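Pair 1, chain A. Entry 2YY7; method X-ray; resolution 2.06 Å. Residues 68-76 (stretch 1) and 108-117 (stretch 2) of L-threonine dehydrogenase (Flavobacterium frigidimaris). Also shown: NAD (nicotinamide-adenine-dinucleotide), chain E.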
# COMPACT_ATOMS: atom_id res chain seq x y z
N LYS A 68 -0.84 18.87 -26.72
CA LYS A 68 -1.52 17.69 -27.26
C LYS A 68 -0.76 16.41 -26.93
O LYS A 68 -0.39 15.64 -27.82
CB LYS A 68 -1.66 17.83 -28.78
CG LYS A 68 -2.27 19.16 -29.23
CD LYS A 68 -3.71 19.31 -28.75
CE LYS A 68 -4.27 20.68 -29.15
NZ LYS A 68 -5.70 20.84 -28.75
N ILE A 69 -0.55 16.19 -25.64
CA ILE A 69 0.20 15.04 -25.14
C ILE A 69 -0.51 13.70 -25.25
O ILE A 69 -1.71 13.60 -24.99
CB ILE A 69 0.58 15.25 -23.65
CG1 ILE A 69 1.44 16.51 -23.51
CG2 ILE A 69 1.29 14.01 -23.10
CD1 ILE A 69 2.73 16.46 -24.30
N THR A 70 0.24 12.66 -25.63
CA THR A 70 -0.31 11.32 -25.73
C THR A 70 0.34 10.41 -24.67
O THR A 70 -0.31 9.51 -24.15
CB THR A 70 -0.07 10.70 -27.13
OG1 THR A 70 1.34 10.55 -27.37
CG2 THR A 70 -0.67 11.58 -28.22
N ASP A 71 1.60 10.67 -24.35
CA ASP A 71 2.34 9.88 -23.36
C ASP A 71 2.90 10.73 -22.22
O ASP A 71 3.46 11.80 -22.44
CB ASP A 71 3.52 9.14 -24.01
CG ASP A 71 3.11 8.16 -25.08
OD1 ASP A 71 3.90 7.22 -25.32
OD2 ASP A 71 2.03 8.31 -25.69
N ILE A 72 2.78 10.23 -20.99
CA ILE A 72 3.32 10.94 -19.85
C ILE A 72 4.27 10.05 -19.05
O ILE A 72 3.93 8.92 -18.71
CB ILE A 72 2.22 11.45 -18.88
CG1 ILE A 72 1.46 12.61 -19.52
CG2 ILE A 72 2.85 11.91 -17.55
CD1 ILE A 72 0.46 13.28 -18.59
N TYR A 73 5.47 10.57 -18.80
CA TYR A 73 6.46 9.87 -17.99
C TYR A 73 6.51 10.70 -16.70
O TYR A 73 7.09 11.80 -16.68
CB TYR A 73 7.84 9.88 -18.67
CG TYR A 73 7.94 9.02 -19.91
CD1 TYR A 73 8.73 7.87 -19.92
CD2 TYR A 73 7.27 9.38 -21.08
CE1 TYR A 73 8.85 7.08 -21.08
CE2 TYR A 73 7.38 8.60 -22.24
CZ TYR A 73 8.17 7.46 -22.24
OH TYR A 73 8.28 6.70 -23.38
N LEU A 74 5.89 10.20 -15.64
CA LEU A 74 5.84 10.89 -14.35
C LEU A 74 7.04 10.49 -13.49
O LEU A 74 7.03 9.45 -12.82
CB LEU A 74 4.54 10.55 -13.62
CG LEU A 74 4.35 11.05 -12.18
CD1 LEU A 74 4.40 12.56 -12.14
CD2 LEU A 74 3.02 10.55 -11.66
N MET A 75 8.06 11.33 -13.50
CA MET A 75 9.28 11.06 -12.75
C MET A 75 9.37 11.82 -11.44
O MET A 75 10.21 11.51 -10.60
CB MET A 75 10.49 11.41 -13.62
CG MET A 75 10.41 10.85 -15.03
SD MET A 75 10.15 9.06 -15.05
CE MET A 75 11.84 8.48 -14.89
N ALA A 76 8.51 12.82 -11.25
CA ALA A 76 8.54 13.63 -10.03
C ALA A 76 8.09 12.86 -8.79
O ALA A 76 7.08 12.17 -8.80
CB ALA A 76 7.67 14.88 -10.21
N LYS A 108 -9.31 9.75 -20.74
CA LYS A 108 -8.93 9.64 -22.15
C LYS A 108 -8.24 10.88 -22.69
O LYS A 108 -8.26 11.13 -23.90
CB LYS A 108 -10.16 9.33 -23.02
CG LYS A 108 -10.97 8.12 -22.58
CD LYS A 108 -10.21 6.83 -22.81
CE LYS A 108 -11.10 5.62 -22.55
NZ LYS A 108 -10.38 4.34 -22.82
N LYS A 109 -7.63 11.67 -21.81
CA LYS A 109 -6.93 12.88 -22.24
C LYS A 109 -5.50 12.56 -22.69
O LYS A 109 -4.85 13.37 -23.34
CB LYS A 109 -6.95 13.91 -21.12
CG LYS A 109 -8.30 14.61 -21.00
CD LYS A 109 -8.50 15.24 -19.65
CE LYS A 109 -9.88 15.87 -19.54
NZ LYS A 109 -10.23 16.21 -18.13
N ILE A 110 -5.02 11.37 -22.31
CA ILE A 110 -3.69 10.90 -22.70
C ILE A 110 -3.87 9.41 -23.02
O ILE A 110 -4.87 8.81 -22.64
CB ILE A 110 -2.62 11.08 -21.59
CG1 ILE A 110 -2.97 10.24 -20.37
CG2 ILE A 110 -2.51 12.56 -21.20
CD1 ILE A 110 -1.90 10.26 -19.30
N LYS A 111 -2.90 8.82 -23.71
CA LYS A 111 -3.00 7.42 -24.09
C LYS A 111 -2.17 6.43 -23.29
O LYS A 111 -2.62 5.32 -23.02
CB LYS A 111 -2.63 7.26 -25.58
CG LYS A 111 -3.48 8.05 -26.55
CD LYS A 111 -3.07 7.76 -27.99
CE LYS A 111 -3.93 8.52 -28.98
NZ LYS A 111 -3.56 8.22 -30.40
N LYS A 112 -0.96 6.83 -22.92
CA LYS A 112 -0.07 5.92 -22.21
C LYS A 112 0.67 6.61 -21.06
O LYS A 112 0.92 7.81 -21.09
CB LYS A 112 0.94 5.35 -23.21
CG LYS A 112 1.81 4.20 -22.72
CD LYS A 112 2.82 3.76 -23.79
CE LYS A 112 2.12 3.25 -25.05
NZ LYS A 112 3.10 2.81 -26.11
N ILE A 113 1.03 5.81 -20.05
CA ILE A 113 1.73 6.33 -18.90
C ILE A 113 2.90 5.46 -18.48
O ILE A 113 2.81 4.22 -18.53
CB ILE A 113 0.81 6.42 -17.65
CG1 ILE A 113 -0.31 7.43 -17.87
CG2 ILE A 113 1.63 6.78 -16.41
CD1 ILE A 113 -1.37 7.39 -16.79
N PHE A 114 3.99 6.10 -18.10
CA PHE A 114 5.13 5.39 -17.55
C PHE A 114 5.29 6.00 -16.17
O PHE A 114 5.35 7.23 -16.03
CB PHE A 114 6.44 5.60 -18.29
CG PHE A 114 7.62 4.99 -17.56
CD1 PHE A 114 7.82 3.60 -17.56
CD2 PHE A 114 8.46 5.78 -16.77
CE1 PHE A 114 8.81 3.02 -16.78
CE2 PHE A 114 9.47 5.21 -15.99
CZ PHE A 114 9.64 3.82 -15.99
N TRP A 115 5.33 5.15 -15.16
CA TRP A 115 5.50 5.60 -13.78
C TRP A 115 6.44 4.59 -13.14
O TRP A 115 6.13 3.40 -13.09
CB TRP A 115 4.17 5.62 -13.05
CG TRP A 115 4.34 5.89 -11.58
CD1 TRP A 115 4.61 7.09 -10.99
CD2 TRP A 115 4.33 4.91 -10.54
NE1 TRP A 115 4.78 6.92 -9.64
CE2 TRP A 115 4.61 5.59 -9.33
CE3 TRP A 115 4.12 3.53 -10.50
CZ2 TRP A 115 4.69 4.93 -8.10
CZ3 TRP A 115 4.19 2.87 -9.27
CH2 TRP A 115 4.47 3.57 -8.09
N PRO A 116 7.60 5.04 -12.66
CA PRO A 116 8.53 4.09 -12.05
C PRO A 116 8.29 3.83 -10.57
O PRO A 116 7.97 4.73 -9.80
CB PRO A 116 9.87 4.74 -12.29
CG PRO A 116 9.55 6.21 -12.04
CD PRO A 116 8.22 6.38 -12.78
N SER A 117 8.45 2.56 -10.19
CA SER A 117 8.34 2.16 -8.81
C SER A 117 9.79 2.05 -8.38
O SER A 117 10.67 2.66 -9.02
CB SER A 117 7.66 0.79 -8.69
OG SER A 117 7.54 0.40 -7.33
PA NAD E . 15.32 13.30 -8.75
O1A NAD E . 16.74 13.37 -9.22
O2A NAD E . 15.11 13.66 -7.33
O5B NAD E . 14.36 14.07 -9.73
C5B NAD E . 13.07 14.46 -9.34
C4B NAD E . 12.65 15.66 -10.15
O4B NAD E . 11.27 15.92 -9.86
C3B NAD E . 13.47 16.92 -9.78
O3B NAD E . 14.03 17.55 -10.95
C2B NAD E . 12.45 17.79 -9.03
O2B NAD E . 12.68 19.18 -9.20
C1B NAD E . 11.13 17.32 -9.66
N9A NAD E . 9.95 17.66 -8.84
C8A NAD E . 9.85 17.53 -7.46
N7A NAD E . 8.63 17.97 -7.09
C5A NAD E . 7.98 18.33 -8.22
C6A NAD E . 6.72 18.87 -8.41
N6A NAD E . 5.96 19.18 -7.38
N1A NAD E . 6.31 19.19 -9.68
C2A NAD E . 7.13 18.96 -10.77
N3A NAD E . 8.40 18.45 -10.60
C4A NAD E . 8.80 18.15 -9.32
O3 NAD E . 14.81 11.78 -8.86
PN NAD E . 15.20 10.64 -9.95
O1N NAD E . 15.25 11.18 -11.35
O2N NAD E . 16.32 9.87 -9.34
O5D NAD E . 13.90 9.67 -9.85
C5D NAD E . 12.80 9.83 -10.74
C4D NAD E . 11.76 8.71 -10.46
O4D NAD E . 12.40 7.44 -10.50
C3D NAD E . 11.14 8.79 -9.07
O3D NAD E . 9.79 8.32 -9.15
C2D NAD E . 11.92 7.78 -8.26
O2D NAD E . 11.16 7.41 -7.14
C1D NAD E . 12.18 6.68 -9.29
N1N NAD E . 13.35 5.86 -8.89
C2N NAD E . 14.61 6.41 -8.92
C3N NAD E . 15.70 5.64 -8.54
C7N NAD E . 17.10 6.17 -8.68
O7N NAD E . 18.10 5.34 -8.19
N7N NAD E . 17.37 7.38 -9.19
C4N NAD E . 15.51 4.32 -8.10
C5N NAD E . 14.23 3.77 -8.09
C6N NAD E . 13.15 4.54 -8.47
O HOH W 1 4.11 5.24 -27.05
O HOH W 2 4.89 9.93 -8.06

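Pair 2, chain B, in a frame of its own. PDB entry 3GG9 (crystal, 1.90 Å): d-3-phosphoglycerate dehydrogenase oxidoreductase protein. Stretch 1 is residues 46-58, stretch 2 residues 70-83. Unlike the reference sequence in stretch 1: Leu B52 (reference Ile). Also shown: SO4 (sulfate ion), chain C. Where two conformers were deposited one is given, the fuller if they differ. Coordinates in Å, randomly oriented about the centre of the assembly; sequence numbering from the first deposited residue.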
# COMPACT_ATOMS: atom_id res chain seq x y z
N VAL B 46 -6.57 16.86 -33.59
CA VAL B 46 -6.60 15.60 -34.36
C VAL B 46 -7.16 15.72 -35.80
O VAL B 46 -7.68 14.75 -36.37
CB VAL B 46 -7.30 14.45 -33.56
CG1 VAL B 46 -6.53 14.14 -32.28
CG2 VAL B 46 -8.76 14.78 -33.23
N ALA B 47 -7.01 16.90 -36.39
CA ALA B 47 -7.62 17.22 -37.69
C ALA B 47 -7.21 16.29 -38.84
O ALA B 47 -8.05 15.94 -39.67
CB ALA B 47 -7.36 18.69 -38.06
N ASP B 48 -5.95 15.89 -38.86
CA ASP B 48 -5.44 15.05 -39.95
C ASP B 48 -5.44 13.55 -39.68
O ASP B 48 -5.03 12.78 -40.55
CB ASP B 48 -4.01 15.47 -40.31
CG ASP B 48 -3.91 16.91 -40.77
OD1 ASP B 48 -4.79 17.37 -41.53
OD2 ASP B 48 -2.93 17.59 -40.37
N VAL B 49 -5.89 13.12 -38.51
CA VAL B 49 -5.71 11.70 -38.19
C VAL B 49 -6.80 10.83 -38.78
O VAL B 49 -7.97 11.19 -38.78
CB VAL B 49 -5.44 11.40 -36.65
CG1 VAL B 49 -4.99 12.66 -35.92
CG2 VAL B 49 -6.61 10.73 -35.95
N GLU B 50 -6.40 9.68 -39.29
CA GLU B 50 -7.32 8.73 -39.83
C GLU B 50 -7.65 7.67 -38.78
O GLU B 50 -8.72 7.05 -38.85
CB GLU B 50 -6.72 8.08 -41.07
CG GLU B 50 -6.22 9.09 -42.11
CD GLU B 50 -5.15 8.51 -43.00
OE1 GLU B 50 -5.49 7.71 -43.90
OE2 GLU B 50 -3.96 8.85 -42.79
N ALA B 51 -6.75 7.46 -37.83
CA ALA B 51 -6.99 6.47 -36.76
C ALA B 51 -6.69 7.04 -35.39
O ALA B 51 -5.63 7.61 -35.15
CB ALA B 51 -6.21 5.17 -36.99
N LEU B 52 -7.64 6.87 -34.48
CA LEU B 52 -7.52 7.45 -33.16
C LEU B 52 -7.50 6.31 -32.16
O LEU B 52 -8.37 5.46 -32.19
CB LEU B 52 -8.72 8.36 -32.91
CG LEU B 52 -8.69 9.51 -31.91
CD1 LEU B 52 -7.47 10.40 -32.08
CD2 LEU B 52 -9.95 10.30 -32.11
N VAL B 53 -6.47 6.29 -31.31
CA VAL B 53 -6.42 5.34 -30.21
C VAL B 53 -6.81 6.06 -28.91
O VAL B 53 -6.20 7.07 -28.53
CB VAL B 53 -5.04 4.67 -30.07
CG1 VAL B 53 -5.04 3.67 -28.87
CG2 VAL B 53 -4.68 3.95 -31.37
N LEU B 54 -7.84 5.53 -28.26
CA LEU B 54 -8.33 6.08 -27.00
C LEU B 54 -7.88 5.21 -25.83
O LEU B 54 -7.91 3.98 -25.90
CB LEU B 54 -9.86 6.17 -27.01
CG LEU B 54 -10.54 7.07 -28.06
CD1 LEU B 54 -12.05 7.07 -27.87
CD2 LEU B 54 -10.01 8.50 -27.97
N ILE B 55 -7.47 5.88 -24.75
CA ILE B 55 -7.09 5.24 -23.50
C ILE B 55 -8.29 5.22 -22.58
O ILE B 55 -8.66 6.24 -21.99
CB ILE B 55 -5.88 5.93 -22.83
CG1 ILE B 55 -4.72 6.07 -23.82
CG2 ILE B 55 -5.47 5.19 -21.53
CD1 ILE B 55 -3.44 6.67 -23.23
N ARG B 56 -8.91 4.05 -22.50
CA ARG B 56 -10.09 3.83 -21.67
C ARG B 56 -11.15 4.92 -21.87
O ARG B 56 -11.51 5.24 -23.00
CB ARG B 56 -9.68 3.61 -20.21
CG ARG B 56 -8.87 2.32 -20.03
CD ARG B 56 -9.63 1.11 -20.58
NE ARG B 56 -10.99 1.00 -20.03
CZ ARG B 56 -12.11 0.94 -20.74
NH1 ARG B 56 -13.28 0.86 -20.12
NH2 ARG B 56 -12.08 0.95 -22.07
N GLU B 57 -11.63 5.53 -20.79
CA GLU B 57 -12.64 6.58 -20.92
C GLU B 57 -12.11 8.01 -20.76
O GLU B 57 -12.87 8.92 -20.42
CB GLU B 57 -13.79 6.35 -19.94
CG GLU B 57 -14.46 4.98 -20.07
CD GLU B 57 -15.99 5.06 -20.01
OE1 GLU B 57 -16.66 4.14 -20.54
OE2 GLU B 57 -16.52 6.04 -19.45
N ARG B 58 -10.82 8.21 -21.01
CA ARG B 58 -10.20 9.53 -20.78
C ARG B 58 -10.74 10.67 -21.67
O ARG B 58 -10.75 11.84 -21.26
CB ARG B 58 -8.67 9.43 -20.87
CG ARG B 58 -8.03 8.55 -19.78
CD ARG B 58 -6.51 8.57 -19.83
NE ARG B 58 -5.96 7.58 -18.92
CZ ARG B 58 -4.70 7.15 -18.88
NH1 ARG B 58 -3.76 7.59 -19.70
NH2 ARG B 58 -4.37 6.23 -18.00
N PRO B 70 -13.44 15.19 -40.68
CA PRO B 70 -13.71 14.51 -41.95
C PRO B 70 -12.79 13.31 -42.27
O PRO B 70 -13.24 12.35 -42.90
CB PRO B 70 -13.52 15.63 -42.99
CG PRO B 70 -12.65 16.63 -42.33
CD PRO B 70 -13.00 16.59 -40.88
N LYS B 71 -11.54 13.35 -41.81
CA LYS B 71 -10.56 12.32 -42.18
C LYS B 71 -10.59 11.05 -41.34
O LYS B 71 -9.93 10.06 -41.68
CB LYS B 71 -9.14 12.91 -42.22
CG LYS B 71 -9.06 14.25 -42.93
CD LYS B 71 -7.83 14.35 -43.80
CE LYS B 71 -7.87 15.61 -44.66
NZ LYS B 71 -9.16 15.73 -45.41
N LEU B 72 -11.35 11.06 -40.24
CA LEU B 72 -11.36 9.94 -39.29
C LEU B 72 -12.04 8.71 -39.85
O LEU B 72 -13.19 8.78 -40.30
CB LEU B 72 -12.04 10.33 -37.97
CG LEU B 72 -12.02 9.25 -36.88
CD1 LEU B 72 -10.57 8.91 -36.47
CD2 LEU B 72 -12.82 9.66 -35.66
N LYS B 73 -11.34 7.58 -39.81
CA LYS B 73 -11.86 6.31 -40.31
C LYS B 73 -12.03 5.25 -39.23
O LYS B 73 -12.92 4.40 -39.31
CB LYS B 73 -10.95 5.77 -41.42
CG LYS B 73 -10.89 6.66 -42.66
CD LYS B 73 -10.13 5.99 -43.80
CE LYS B 73 -8.67 6.40 -43.81
NZ LYS B 73 -8.18 6.53 -45.21
N ILE B 74 -11.14 5.28 -38.23
CA ILE B 74 -11.06 4.27 -37.18
C ILE B 74 -10.92 4.92 -35.80
O ILE B 74 -10.11 5.82 -35.61
CB ILE B 74 -9.84 3.33 -37.42
CG1 ILE B 74 -10.03 2.50 -38.69
CG2 ILE B 74 -9.59 2.42 -36.21
CD1 ILE B 74 -8.72 1.97 -39.32
N ILE B 75 -11.71 4.45 -34.84
CA ILE B 75 -11.42 4.66 -33.43
C ILE B 75 -11.10 3.29 -32.85
O ILE B 75 -11.90 2.35 -32.96
CB ILE B 75 -12.61 5.29 -32.69
CG1 ILE B 75 -12.86 6.70 -33.21
CG2 ILE B 75 -12.33 5.36 -31.16
CD1 ILE B 75 -14.27 7.18 -32.93
N SER B 76 -9.91 3.18 -32.27
CA SER B 76 -9.51 1.93 -31.62
C SER B 76 -9.46 2.12 -30.10
O SER B 76 -8.65 2.88 -29.59
CB SER B 76 -8.15 1.43 -32.14
OG SER B 76 -7.98 0.08 -31.73
N GLN B 77 -10.35 1.40 -29.41
CA GLN B 77 -10.55 1.51 -27.98
C GLN B 77 -9.71 0.49 -27.25
O GLN B 77 -9.79 -0.72 -27.54
CB GLN B 77 -12.02 1.25 -27.66
CG GLN B 77 -12.39 1.43 -26.21
CD GLN B 77 -12.04 2.81 -25.74
OE1 GLN B 77 -12.50 3.80 -26.30
NE2 GLN B 77 -11.19 2.90 -24.75
N THR B 78 -8.92 0.98 -26.28
CA THR B 78 -8.24 0.11 -25.33
C THR B 78 -9.31 -0.38 -24.34
O THR B 78 -10.08 0.42 -23.81
CB THR B 78 -7.07 0.85 -24.58
OG1 THR B 78 -7.56 2.05 -23.97
CG2 THR B 78 -5.89 1.16 -25.51
N GLY B 79 -9.39 -1.69 -24.14
CA GLY B 79 -10.43 -2.26 -23.31
C GLY B 79 -11.80 -2.27 -23.98
O GLY B 79 -11.90 -2.07 -25.20
N ARG B 80 -12.84 -2.50 -23.19
CA ARG B 80 -14.21 -2.70 -23.69
C ARG B 80 -14.90 -1.42 -24.18
O ARG B 80 -14.63 -0.32 -23.71
CB ARG B 80 -15.07 -3.41 -22.62
CG ARG B 80 -15.49 -2.51 -21.44
CD ARG B 80 -15.84 -3.32 -20.18
NE ARG B 80 -17.25 -3.71 -20.12
CZ ARG B 80 -18.23 -2.94 -19.63
NH1 ARG B 80 -19.48 -3.39 -19.61
NH2 ARG B 80 -17.97 -1.72 -19.16
N VAL B 81 -15.81 -1.59 -25.14
CA VAL B 81 -16.67 -0.51 -25.60
C VAL B 81 -18.07 -0.76 -25.04
O VAL B 81 -18.67 -1.81 -25.30
CB VAL B 81 -16.75 -0.44 -27.16
CG1 VAL B 81 -17.58 0.76 -27.60
CG2 VAL B 81 -15.36 -0.36 -27.76
N SER B 82 -18.57 0.20 -24.27
CA SER B 82 -19.91 0.08 -23.68
C SER B 82 -21.01 0.36 -24.71
O SER B 82 -20.99 1.39 -25.39
CB SER B 82 -20.07 0.99 -22.46
OG SER B 82 -20.04 2.35 -22.82
N ARG B 83 -21.96 -0.56 -24.80
CA ARG B 83 -23.07 -0.46 -25.75
C ARG B 83 -24.24 0.37 -25.20
O ARG B 83 -25.13 0.77 -25.95
CB ARG B 83 -23.56 -1.86 -26.15
CG ARG B 83 -22.48 -2.79 -26.72
CD ARG B 83 -21.79 -2.17 -27.94
NE ARG B 83 -21.35 -3.17 -28.91
CZ ARG B 83 -20.18 -3.80 -28.88
NH1 ARG B 83 -19.89 -4.69 -29.82
NH2 ARG B 83 -19.31 -3.56 -27.91
S SO4 C . -11.84 -2.64 -19.27
O1 SO4 C . -10.73 -1.72 -19.43
O2 SO4 C . -12.29 -3.10 -20.57
O3 SO4 C . -11.40 -3.78 -18.49
O4 SO4 C . -12.91 -1.93 -18.57
O HOH W 3 -10.42 14.69 -39.65

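The sharpest difference between the two pairs lies at the position shared by Pro A116 and Thr B78. In pair 2, Thr B78 keeps the ladder of hydrogen bonds going: its N donates to Leu B54 O (3.2 Å), its OG1 donates to the same Leu B54 O (2.8 Å), and OG1 in turn accepts from Arg B56 N (2.8 Å). In pair 1 the matching residue is Pro A116, whose ring nitrogen carries no hydrogen. Its CD instead lies 3.3 Å from Leu A74 O and 4.0 Å from Met A75 SD, so a polar closure is replaced by packing.

Up to that point the backbones are nearly interchangeable. Each pair joins two short parallel strands, their axes 4.8 Å apart at 17° in pair 1 and 4.7 Å apart at 20° in pair 2, and 14 central residues superpose with an RMSD of 0.8 Å. Both ladders open with one carbonyl serving two successive amides. Thr A70 O accepts from Lys A111 N (2.7 Å) and Lys A112 N (3.0 Å); Glu B50 O, at the matching position, accepts from Lys B73 N (2.8 Å) and Ile B74 N (3.1 Å). The alternation typical of parallel strands follows: Ile A72 bonds through N to Lys A112 O (3.1 Å) and through O to Phe A114 N (2.9 Å), just as Leu B52 bonds through N to Ile B74 O (2.9 Å) and through O to Ser B76 N (2.8 Å).

Such a scaffold fixes where side chains start, not what they are. On the face bearing Asp A71, Lys A112, Tyr A73 and Phe A114, pair 1 combines charge with aromatic bulk. Asp A71 OD1 and Lys A112 NZ are 4.6 Å apart, beyond a salt bridge, but one water spans them, donating to OD1 (2.6 Å) and accepting from NZ (2.8 Å). The matching Ala B51 and Ile B74 meet directly, CB to CB at 4.1 Å. Farther along, Tyr A73 CD1 packs 3.6 Å from Phe A114 CB, the rings lying obliquely, and Met A75 SD approaches the edge of the Phe A114 ring, 4.0 Å from CE2. Val B53 and Ser B76 occupy those strand positions with far less bulk, Val B53 CG2 lying 4.4 Å from Ser B76 CB.

Two apolar positions change less: Ile A72 and Leu B52, on the opposite face, have side-chain centres only 0.5 Å apart after superposition, and Ile A110 and Leu B72, just before the second strands, only 0.4 Å. Ile A72 CD1 touches Ile A110 CD1 at 3.9 Å, while Leu B52 CB touches Leu B72 CD1 at 4.0 Å: different branching fills the same space.

Pair 2 also ties its end together with polar side chains. Gln B77, matching Trp A115, donates from NE2 to Arg B56 O (2.9 Å), and Arg B56 NH2 reaches across to Thr B78 O (2.7 Å). The general lesson is that a common ladder tolerates water, aromatic or aliphatic fillings alike.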